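Local coordinates for ribosome inactivating type 1 protein (Iris hollandica, PDB 3MVG) that belongs to the single-chain, type 1 ribosome-inactivating proteins, a family found in plants, at residues 27-41 / 235-249. Residues are numbered along the deposited sequence; the frame is centred on the assembly and turned at random. Where two conformers were deposited one is given.
Sequences LSSGTSVHDIPLLPA and VEKARTFCGLALLLR
Leu27, at the end of helix 13-27, meets Leu246 methyl to methyl, CD1 to CD1 at 3.9 Å, the two side chains crossing at about a right angle. At Ser29 the hydroxyl OG donates to Leu38 O at 2.7 Å from above the carbonyl plane; Ser29 N shares that acceptor, so two bonds tie the chain back onto Leu38, while OG also accepts from Thr31 N in an ST turn. Val33 rests its CB on Leu247 CD1. A type I' turn through His34 and Asp35 then reverses the chain into a beta hairpin with a two-residue loop, closed by the hydrogen-bonded pair Val33 and Ile36. In this turn His34 O receives Arg239 NH1 at 3.0 Å, the donor standing 40° out of the carbonyl plane. A bend at chi3 (60°) turns the Arg239 guanidinium so that NH1 reaches this carbonyl; NE is hydrogen-bonded to Asn175 OD1 of the second subunit, and Asp35 OD1 makes a salt bridge to Arg184 of the second subunit, so the hairpin tip borders the dimer contact. Ile36 lays CG2 against Leu247 CG (3.6 Å) and the Ala245-Leu246 peptide, while its CD1 reaches Leu244. Beyond it, the returning arm joins the segment that follows helix 235-240 through a single parallel bridge, Leu38 opposite Leu247. Its evidence is two bonds that straddle Leu38: Leu247 N to Pro37 O at 2.8 Å, and Leu39 N to Leu247 O at 2.9 Å, the latter lying in the carbonyl plane. Leu38 itself sends CD2 over one face of the Arg249 guanidinium, whose opposite face lies against the backbone of Pro40 and Ala41. At the guanidinium edge, Leu39 O takes NE of Arg249 at 2.9 Å and, weakly, its NH2. One water then accepts from Arg249 N and donates to Pro40 O.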
ATOM      1  N   LEU A  27     -13.996   1.568  13.824  1.00  9.96           N
ATOM      2  CA  LEU A  27     -14.262   2.999  13.663  1.00 10.03           C
ATOM      3  C   LEU A  27     -15.493   3.237  12.808  1.00 10.13           C
ATOM      4  O   LEU A  27     -16.331   4.072  13.133  1.00 10.54           O
ATOM      5  CB  LEU A  27     -13.060   3.701  13.030  1.00 10.17           C
ATOM      6  CG  LEU A  27     -11.835   3.853  13.931  1.00 10.10           C
ATOM      7  CD1 LEU A  27     -10.658   4.253  13.074  1.00 11.07           C
ATOM      8  CD2 LEU A  27     -12.074   4.897  15.014  1.00 12.64           C
ATOM      9  N   SER A  28     -15.587   2.495  11.713  1.00  9.74           N
ATOM     10  CA  SER A  28     -16.640   2.639  10.727  1.00 10.02           C
ATOM     11  C   SER A  28     -18.045   2.558  11.321  1.00  9.60           C
ATOM     12  O   SER A  28     -18.301   1.797  12.247  1.00  9.76           O
ATOM     13  CB  SER A  28     -16.476   1.523   9.708  1.00 10.29           C
ATOM     14  OG  SER A  28     -17.532   1.558   8.766  1.00 10.36           O
ATOM     15  N   SER A  29     -18.954   3.342  10.745  1.00  9.41           N
ATOM     16  CA  SER A  29     -20.380   3.238  11.062  1.00  9.77           C
ATOM     17  C   SER A  29     -21.038   2.051  10.382  1.00 10.13           C
ATOM     18  O   SER A  29     -22.200   1.770  10.646  1.00 10.60           O
ATOM     19  CB  SER A  29     -21.114   4.498  10.617  1.00 10.32           C
ATOM     20  OG  SER A  29     -21.277   4.515   9.207  1.00 10.27           O
ATOM     21  N   GLY A  30     -20.329   1.398   9.466  1.00  9.99           N
ATOM     22  CA  GLY A  30     -20.930   0.326   8.672  1.00 10.67           C
ATOM     23  C   GLY A  30     -21.436   0.805   7.326  1.00 10.85           C
ATOM     24  O   GLY A  30     -21.424   0.046   6.349  1.00 12.10           O
ATOM     25  N   THR A  31     -21.902   2.051   7.263  1.00 11.22           N
ATOM     26  CA  THR A  31     -22.300   2.672   5.999  1.00 11.64           C
ATOM     27  C   THR A  31     -21.081   2.811   5.091  1.00 11.68           C
ATOM     28  O   THR A  31     -19.985   3.168   5.540  1.00 11.27           O
ATOM     29  CB  THR A  31     -22.974   4.037   6.234  1.00 11.77           C
ATOM     30  OG1 THR A  31     -24.153   3.841   7.024  1.00 12.03           O
ATOM     31  CG2 THR A  31     -23.365   4.721   4.921  1.00 12.82           C
ATOM     32  N   SER A  32     -21.297   2.503   3.816  1.00 12.57           N
ATOM     33  CA  SER A  32     -20.279   2.532   2.780  1.00 13.72           C
ATOM     34  C   SER A  32     -20.684   3.599   1.771  1.00 13.62           C
ATOM     35  O   SER A  32     -21.843   3.625   1.333  1.00 14.83           O
ATOM     36  CB  SER A  32     -20.239   1.164   2.093  1.00 14.24           C
ATOM     37  OG  SER A  32     -19.220   1.084   1.112  1.00 15.64           O
ATOM     38  N   VAL A  33     -19.758   4.486   1.416  1.00 12.83           N
ATOM     39  CA  VAL A  33     -20.006   5.481   0.362  1.00 12.31           C
ATOM     40  C   VAL A  33     -18.907   5.326  -0.686  1.00 11.59           C
ATOM     41  O   VAL A  33     -17.721   5.505  -0.382  1.00 11.17           O
ATOM     42  CB  VAL A  33     -20.040   6.933   0.915  1.00 12.10           C
ATOM     43  CG1 VAL A  33     -20.267   7.931  -0.213  1.00 14.00           C
ATOM     44  CG2 VAL A  33     -21.139   7.090   1.974  1.00 13.78           C
ATOM     45  N   HIS A  34     -19.296   4.966  -1.909  1.00 11.42           N
ATOM     46  CA  HIS A  34     -18.327   4.658  -2.975  1.00 11.68           C
ATOM     47  C   HIS A  34     -17.235   3.696  -2.507  1.00 10.91           C
ATOM     48  O   HIS A  34     -16.052   3.868  -2.823  1.00 10.99           O
ATOM     49  CB  HIS A  34     -17.710   5.929  -3.554  1.00 12.67           C
ATOM     50  CG  HIS A  34     -18.698   6.812  -4.246  1.00 14.12           C
ATOM     51  ND1 HIS A  34     -19.225   6.499  -5.481  1.00 16.32           N
ATOM     52  CD2 HIS A  34     -19.255   7.990  -3.880  1.00 14.27           C
ATOM     53  CE1 HIS A  34     -20.065   7.453  -5.846  1.00 16.16           C
ATOM     54  NE2 HIS A  34     -20.105   8.366  -4.892  1.00 16.56           N
ATOM     55  N   ASP A  35     -17.653   2.695  -1.735  1.00 10.43           N
ATOM     56  CA  ASP A  35     -16.774   1.628  -1.240  1.00 10.30           C
ATOM     57  C   ASP A  35     -15.723   2.091  -0.232  1.00 10.17           C
ATOM     58  O   ASP A  35     -14.710   1.409  -0.031  1.00 10.60           O
ATOM     59  CB  ASP A  35     -16.170   0.813  -2.390  1.00 10.82           C
ATOM     60  CG  ASP A  35     -17.214   0.015  -3.127  1.00 11.03           C
ATOM     61  OD1 ASP A  35     -18.205  -0.408  -2.492  1.00 12.84           O
ATOM     62  OD2 ASP A  35     -17.051  -0.187  -4.342  1.00 12.72           O
ATOM     63  N   ILE A  36     -15.977   3.243   0.387  0.50 10.05           N
ATOM     64  CA  ILE A  36     -15.174   3.738   1.493  0.50 10.14           C
ATOM     65  C   ILE A  36     -16.080   3.828   2.723  0.50  9.98           C
ATOM     66  O   ILE A  36     -17.206   4.333   2.631  0.50 10.12           O
ATOM     67  CB  ILE A  36     -14.551   5.118   1.191  0.50 10.33           C
ATOM     68  CG1 ILE A  36     -13.869   5.119  -0.181  0.50 11.03           C
ATOM     69  CG2 ILE A  36     -13.566   5.512   2.294  0.50 10.28           C
ATOM     70  CD1 ILE A  36     -13.324   6.463  -0.581  0.50 11.23           C
ATOM     71  N   PRO A  37     -15.614   3.317   3.876  1.00  9.79           N
ATOM     72  CA  PRO A  37     -16.425   3.412   5.091  1.00 10.03           C
ATOM     73  C   PRO A  37     -16.707   4.848   5.514  1.00  9.91           C
ATOM     74  O   PRO A  37     -15.816   5.705   5.492  1.00  9.84           O
ATOM     75  CB  PRO A  37     -15.549   2.742   6.149  1.00 10.25           C
ATOM     76  CG  PRO A  37     -14.722   1.780   5.385  1.00 10.82           C
ATOM     77  CD  PRO A  37     -14.418   2.475   4.089  1.00 10.25           C
ATOM     78  N   LEU A  38     -17.953   5.085   5.905  1.00  9.67           N
ATOM     79  CA  LEU A  38     -18.377   6.365   6.441  1.00  9.94           C
ATOM     80  C   LEU A  38     -18.301   6.312   7.955  1.00  9.81           C
ATOM     81  O   LEU A  38     -18.840   5.394   8.577  1.00  9.65           O
ATOM     82  CB  LEU A  38     -19.817   6.640   6.007  1.00 10.77           C
ATOM     83  CG  LEU A  38     -20.434   7.999   6.353  1.00 10.90           C
ATOM     84  CD1 LEU A  38     -19.704   9.119   5.647  1.00 11.56           C
ATOM     85  CD2 LEU A  38     -21.908   8.000   5.963  1.00 11.82           C
ATOM     86  N   LEU A  39     -17.619   7.278   8.556  1.00  9.85           N
ATOM     87  CA  LEU A  39     -17.535   7.332  10.010  1.00  9.52           C
ATOM     88  C   LEU A  39     -18.884   7.752  10.601  1.00  9.99           C
ATOM     89  O   LEU A  39     -19.728   8.337   9.897  1.00  9.98           O
ATOM     90  CB  LEU A  39     -16.399   8.265  10.440  1.00 10.00           C
ATOM     91  CG  LEU A  39     -14.997   7.730  10.108  1.00  9.21           C
ATOM     92  CD1 LEU A  39     -13.956   8.756  10.456  1.00 10.14           C
ATOM     93  CD2 LEU A  39     -14.688   6.400  10.824  1.00 10.03           C
ATOM     94  N   PRO A  40     -19.125   7.425  11.882  1.00 10.35           N
ATOM     95  CA  PRO A  40     -20.419   7.742  12.495  1.00 11.51           C
ATOM     96  C   PRO A  40     -20.674   9.234  12.668  1.00 12.08           C
ATOM     97  O   PRO A  40     -19.753  10.057  12.621  1.00 11.57           O
ATOM     98  CB  PRO A  40     -20.360   7.069  13.871  1.00 12.20           C
ATOM     99  CG  PRO A  40     -18.999   6.616  14.060  1.00 12.81           C
ATOM    100  CD  PRO A  40     -18.262   6.625  12.770  1.00 10.48           C
ATOM    101  N   ALA A  41     -21.946   9.556  12.868  1.00 12.99           N
ATOM    102  CA  ALA A  41     -22.345  10.857  13.389  1.00 14.73           C
ATOM    103  C   ALA A  41     -22.084  10.891  14.904  1.00 15.76           C
ATOM    104  O   ALA A  41     -22.162   9.859  15.576  1.00 16.92           O
ATOM    105  CB  ALA A  41     -23.815  11.103  13.095  1.00 15.24           C
ATOM    106  N   VAL A 235     -14.046  10.055  -7.325  0.50 14.36           N
ATOM    107  CA  VAL A 235     -14.007   9.148  -6.188  0.50 14.28           C
ATOM    108  C   VAL A 235     -12.999   8.021  -6.375  0.50 14.25           C
ATOM    109  O   VAL A 235     -12.265   7.679  -5.445  0.50 13.90           O
ATOM    110  CB  VAL A 235     -15.377   8.529  -5.913  0.50 14.45           C
ATOM    111  CG1 VAL A 235     -15.261   7.576  -4.754  0.50 15.04           C
ATOM    112  CG2 VAL A 235     -16.393   9.613  -5.625  0.50 14.37           C
ATOM    113  N   GLU A 236     -12.954   7.450  -7.576  1.00 13.82           N
ATOM    114  CA  GLU A 236     -12.064   6.328  -7.835  1.00 14.42           C
ATOM    115  C   GLU A 236     -10.613   6.733  -7.588  1.00 14.17           C
ATOM    116  O   GLU A 236      -9.866   5.981  -6.965  1.00 13.60           O
ATOM    117  CB  GLU A 236     -12.275   5.750  -9.235  1.00 15.00           C
ATOM    118  CG  GLU A 236     -11.373   4.557  -9.538  1.00 17.15           C
ATOM    119  CD  GLU A 236     -10.051   4.973 -10.159  0.70 18.16           C
ATOM    120  OE1 GLU A 236     -10.072   5.668 -11.193  0.70 19.43           O
ATOM    121  OE2 GLU A 236      -8.985   4.606  -9.623  0.70 18.62           O
ATOM    122  N   LYS A 237     -10.224   7.922  -8.037  1.00 13.87           N
ATOM    123  CA  LYS A 237      -8.866   8.397  -7.804  1.00 13.49           C
ATOM    124  C   LYS A 237      -8.597   8.605  -6.309  1.00 12.94           C
ATOM    125  O   LYS A 237      -7.530   8.252  -5.808  1.00 12.77           O
ATOM    126  CB  LYS A 237      -8.568   9.676  -8.599  1.00 14.26           C
ATOM    127  CG  LYS A 237      -7.115  10.107  -8.516  1.00 16.67           C
ATOM    128  CD  LYS A 237      -6.686  10.967  -9.680  0.50 18.62           C
ATOM    129  CE  LYS A 237      -5.196  11.242  -9.623  0.50 19.64           C
ATOM    130  NZ  LYS A 237      -4.765  12.245 -10.636  0.50 20.84           N
ATOM    131  N   ALA A 238      -9.568   9.160  -5.593  1.00 11.80           N
ATOM    132  CA  ALA A 238      -9.434   9.329  -4.141  1.00 11.48           C
ATOM    133  C   ALA A 238      -9.212   7.986  -3.442  1.00 11.24           C
ATOM    134  O   ALA A 238      -8.331   7.862  -2.583  1.00 11.06           O
ATOM    135  CB  ALA A 238     -10.656  10.033  -3.575  1.00 11.94           C
ATOM    136  N   ARG A 239     -10.008   6.991  -3.817  1.00 10.45           N
ATOM    137  CA  ARG A 239      -9.886   5.661  -3.228  1.00 10.79           C
ATOM    138  C   ARG A 239      -8.585   4.974  -3.644  1.00 10.95           C
ATOM    139  O   ARG A 239      -7.932   4.316  -2.826  1.00 10.48           O
ATOM    140  CB  ARG A 239     -11.104   4.806  -3.603  1.00 10.75           C
ATOM    141  CG  ARG A 239     -11.208   3.489  -2.815  1.00 11.33           C
ATOM    142  CD  ARG A 239     -12.450   2.670  -3.192  1.00 12.32           C
ATOM    143  NE  ARG A 239     -12.398   2.338  -4.607  1.00 12.55           N
ATOM    144  CZ  ARG A 239     -13.248   2.768  -5.529  1.00 11.86           C
ATOM    145  NH1 ARG A 239     -14.321   3.481  -5.201  1.00 12.77           N
ATOM    146  NH2 ARG A 239     -13.030   2.444  -6.793  1.00 13.36           N
ATOM    147  N   THR A 240      -8.200   5.122  -4.909  1.00 10.97           N
ATOM    148  CA  THR A 240      -7.085   4.358  -5.485  1.00 11.81           C
ATOM    149  C   THR A 240      -5.723   5.016  -5.269  1.00 11.75           C
ATOM    150  O   THR A 240      -4.778   4.362  -4.822  1.00 12.08           O
ATOM    151  CB  THR A 240      -7.297   4.129  -6.994  1.00 11.87           C
ATOM    152  OG1 THR A 240      -8.525   3.423  -7.188  1.00 12.56           O
ATOM    153  CG2 THR A 240      -6.173   3.322  -7.608  1.00 12.58           C
ATOM    154  N   PHE A 241      -5.623   6.295  -5.615  1.00 12.20           N
ATOM    155  CA  PHE A 241      -4.361   7.021  -5.538  1.00 12.84           C
ATOM    156  C   PHE A 241      -4.067   7.481  -4.115  1.00 12.50           C
ATOM    157  O   PHE A 241      -2.981   7.247  -3.595  1.00 13.48           O
ATOM    158  CB  PHE A 241      -4.385   8.203  -6.517  1.00 13.50           C
ATOM    159  CG  PHE A 241      -3.141   9.046  -6.495  1.00 15.23           C
ATOM    160  CD1 PHE A 241      -2.067   8.744  -7.323  1.00 17.59           C
ATOM    161  CD2 PHE A 241      -3.050  10.154  -5.664  1.00 15.65           C
ATOM    162  CE1 PHE A 241      -0.912   9.531  -7.310  1.00 19.68           C
ATOM    163  CE2 PHE A 241      -1.903  10.943  -5.644  1.00 17.33           C
ATOM    164  CZ  PHE A 241      -0.835  10.628  -6.466  1.00 18.71           C
ATOM    165  N   CYS A 242      -5.031   8.139  -3.482  1.00 12.12           N
ATOM    166  CA  CYS A 242      -4.841   8.627  -2.112  1.00 11.52           C
ATOM    167  C   CYS A 242      -4.965   7.514  -1.082  1.00 10.73           C
ATOM    168  O   CYS A 242      -4.514   7.655   0.054  1.00 11.68           O
ATOM    169  CB  CYS A 242      -5.854   9.721  -1.778  1.00 11.54           C
ATOM    170  SG  CYS A 242      -5.844  11.145  -2.871  1.00 14.35           S
ATOM    171  N   GLY A 243      -5.610   6.417  -1.462  1.00 10.35           N
ATOM    172  CA  GLY A 243      -5.932   5.378  -0.493  1.00 10.22           C
ATOM    173  C   GLY A 243      -6.884   5.874   0.583  1.00  9.66           C
ATOM    174  O   GLY A 243      -6.853   5.408   1.716  1.00  9.64           O
ATOM    175  N   LEU A 244      -7.754   6.824   0.234  1.00  9.07           N
ATOM    176  CA  LEU A 244      -8.734   7.331   1.192  1.00  9.39           C
ATOM    177  C   LEU A 244      -9.557   6.155   1.710  1.00  8.84           C
ATOM    178  O   LEU A 244     -10.168   5.433   0.920  1.00  9.16           O
ATOM    179  CB  LEU A 244      -9.618   8.392   0.540  1.00  9.49           C
ATOM    180  CG  LEU A 244     -10.693   9.018   1.417  1.00 10.02           C
ATOM    181  CD1 LEU A 244     -10.090   9.771   2.589  1.00 11.09           C
ATOM    182  CD2 LEU A 244     -11.543   9.949   0.556  1.00 10.61           C
ATOM    183  N   ALA A 245      -9.567   5.960   3.031  1.00  8.76           N
ATOM    184  CA  ALA A 245     -10.006   4.691   3.605  1.00  8.44           C
ATOM    185  C   ALA A 245     -11.079   4.819   4.665  1.00  8.45           C
ATOM    186  O   ALA A 245     -11.644   3.817   5.095  1.00  8.58           O
ATOM    187  CB  ALA A 245      -8.805   3.920   4.164  1.00  9.21           C
ATOM    188  N   LEU A 246     -11.319   6.048   5.109  1.00  8.69           N
ATOM    189  CA  LEU A 246     -12.395   6.394   6.037  1.00  8.90           C
ATOM    190  C   LEU A 246     -12.883   7.769   5.642  1.00  8.99           C
ATOM    191  O   LEU A 246     -12.069   8.618   5.264  1.00  9.41           O
ATOM    192  CB  LEU A 246     -11.895   6.470   7.485  1.00  9.13           C
ATOM    193  CG  LEU A 246     -11.297   5.218   8.121  1.00  8.63           C
ATOM    194  CD1 LEU A 246     -10.664   5.565   9.453  1.00 10.44           C
ATOM    195  CD2 LEU A 246     -12.363   4.151   8.288  1.00 10.22           C
ATOM    196  N   LEU A 247     -14.188   7.995   5.750  1.00  9.51           N
ATOM    197  CA  LEU A 247     -14.766   9.291   5.398  1.00  9.50           C
ATOM    198  C   LEU A 247     -15.306  10.009   6.615  1.00  9.48           C
ATOM    199  O   LEU A 247     -16.127   9.460   7.357  1.00  9.66           O
ATOM    200  CB  LEU A 247     -15.909   9.134   4.393  1.00  9.98           C
ATOM    201  CG  LEU A 247     -15.627   8.407   3.090  1.00  9.96           C
ATOM    202  CD1 LEU A 247     -16.935   8.190   2.364  1.00 11.53           C
ATOM    203  CD2 LEU A 247     -14.642   9.148   2.218  1.00 11.65           C
ATOM    204  N   LEU A 248     -14.859  11.252   6.810  1.00  9.76           N
ATOM    205  CA  LEU A 248     -15.487  12.136   7.792  1.00 10.14           C
ATOM    206  C   LEU A 248     -16.904  12.457   7.315  1.00 10.52           C
ATOM    207  O   LEU A 248     -17.071  13.009   6.225  1.00 10.93           O
ATOM    208  CB  LEU A 248     -14.675  13.424   7.944  1.00 10.78           C
ATOM    209  CG  LEU A 248     -15.200  14.414   8.984  1.00 10.98           C
ATOM    210  CD1 LEU A 248     -15.065  13.844  10.396  1.00 11.95           C
ATOM    211  CD2 LEU A 248     -14.442  15.716   8.863  1.00 12.60           C
ATOM    212  N   ARG A 249     -17.914  12.109   8.107  1.00 10.91           N
ATOM    213  CA  ARG A 249     -19.300  12.306   7.674  1.00 12.06           C
ATOM    214  C   ARG A 249     -19.594  13.792   7.484  1.00 13.47           C
ATOM    215  O   ARG A 249     -19.331  14.614   8.370  1.00 13.15           O
ATOM    216  CB  ARG A 249     -20.277  11.659   8.653  1.00 11.87           C
ATOM    217  CG  ARG A 249     -21.738  11.680   8.187  1.00 11.90           C
ATOM    218  CD  ARG A 249     -22.655  10.970   9.163  1.00 11.98           C
ATOM    219  NE  ARG A 249     -22.310   9.551   9.249  1.00 11.59           N
ATOM    220  CZ  ARG A 249     -23.164   8.564   9.481  1.00 12.35           C
ATOM    221  NH1 ARG A 249     -24.455   8.816   9.691  1.00 15.54           N
ATOM    222  NH2 ARG A 249     -22.725   7.313   9.509  1.00 13.33           N
TER
HETATM  223  O   HOH W   1     -17.927  11.310  10.914  1.00 11.11           O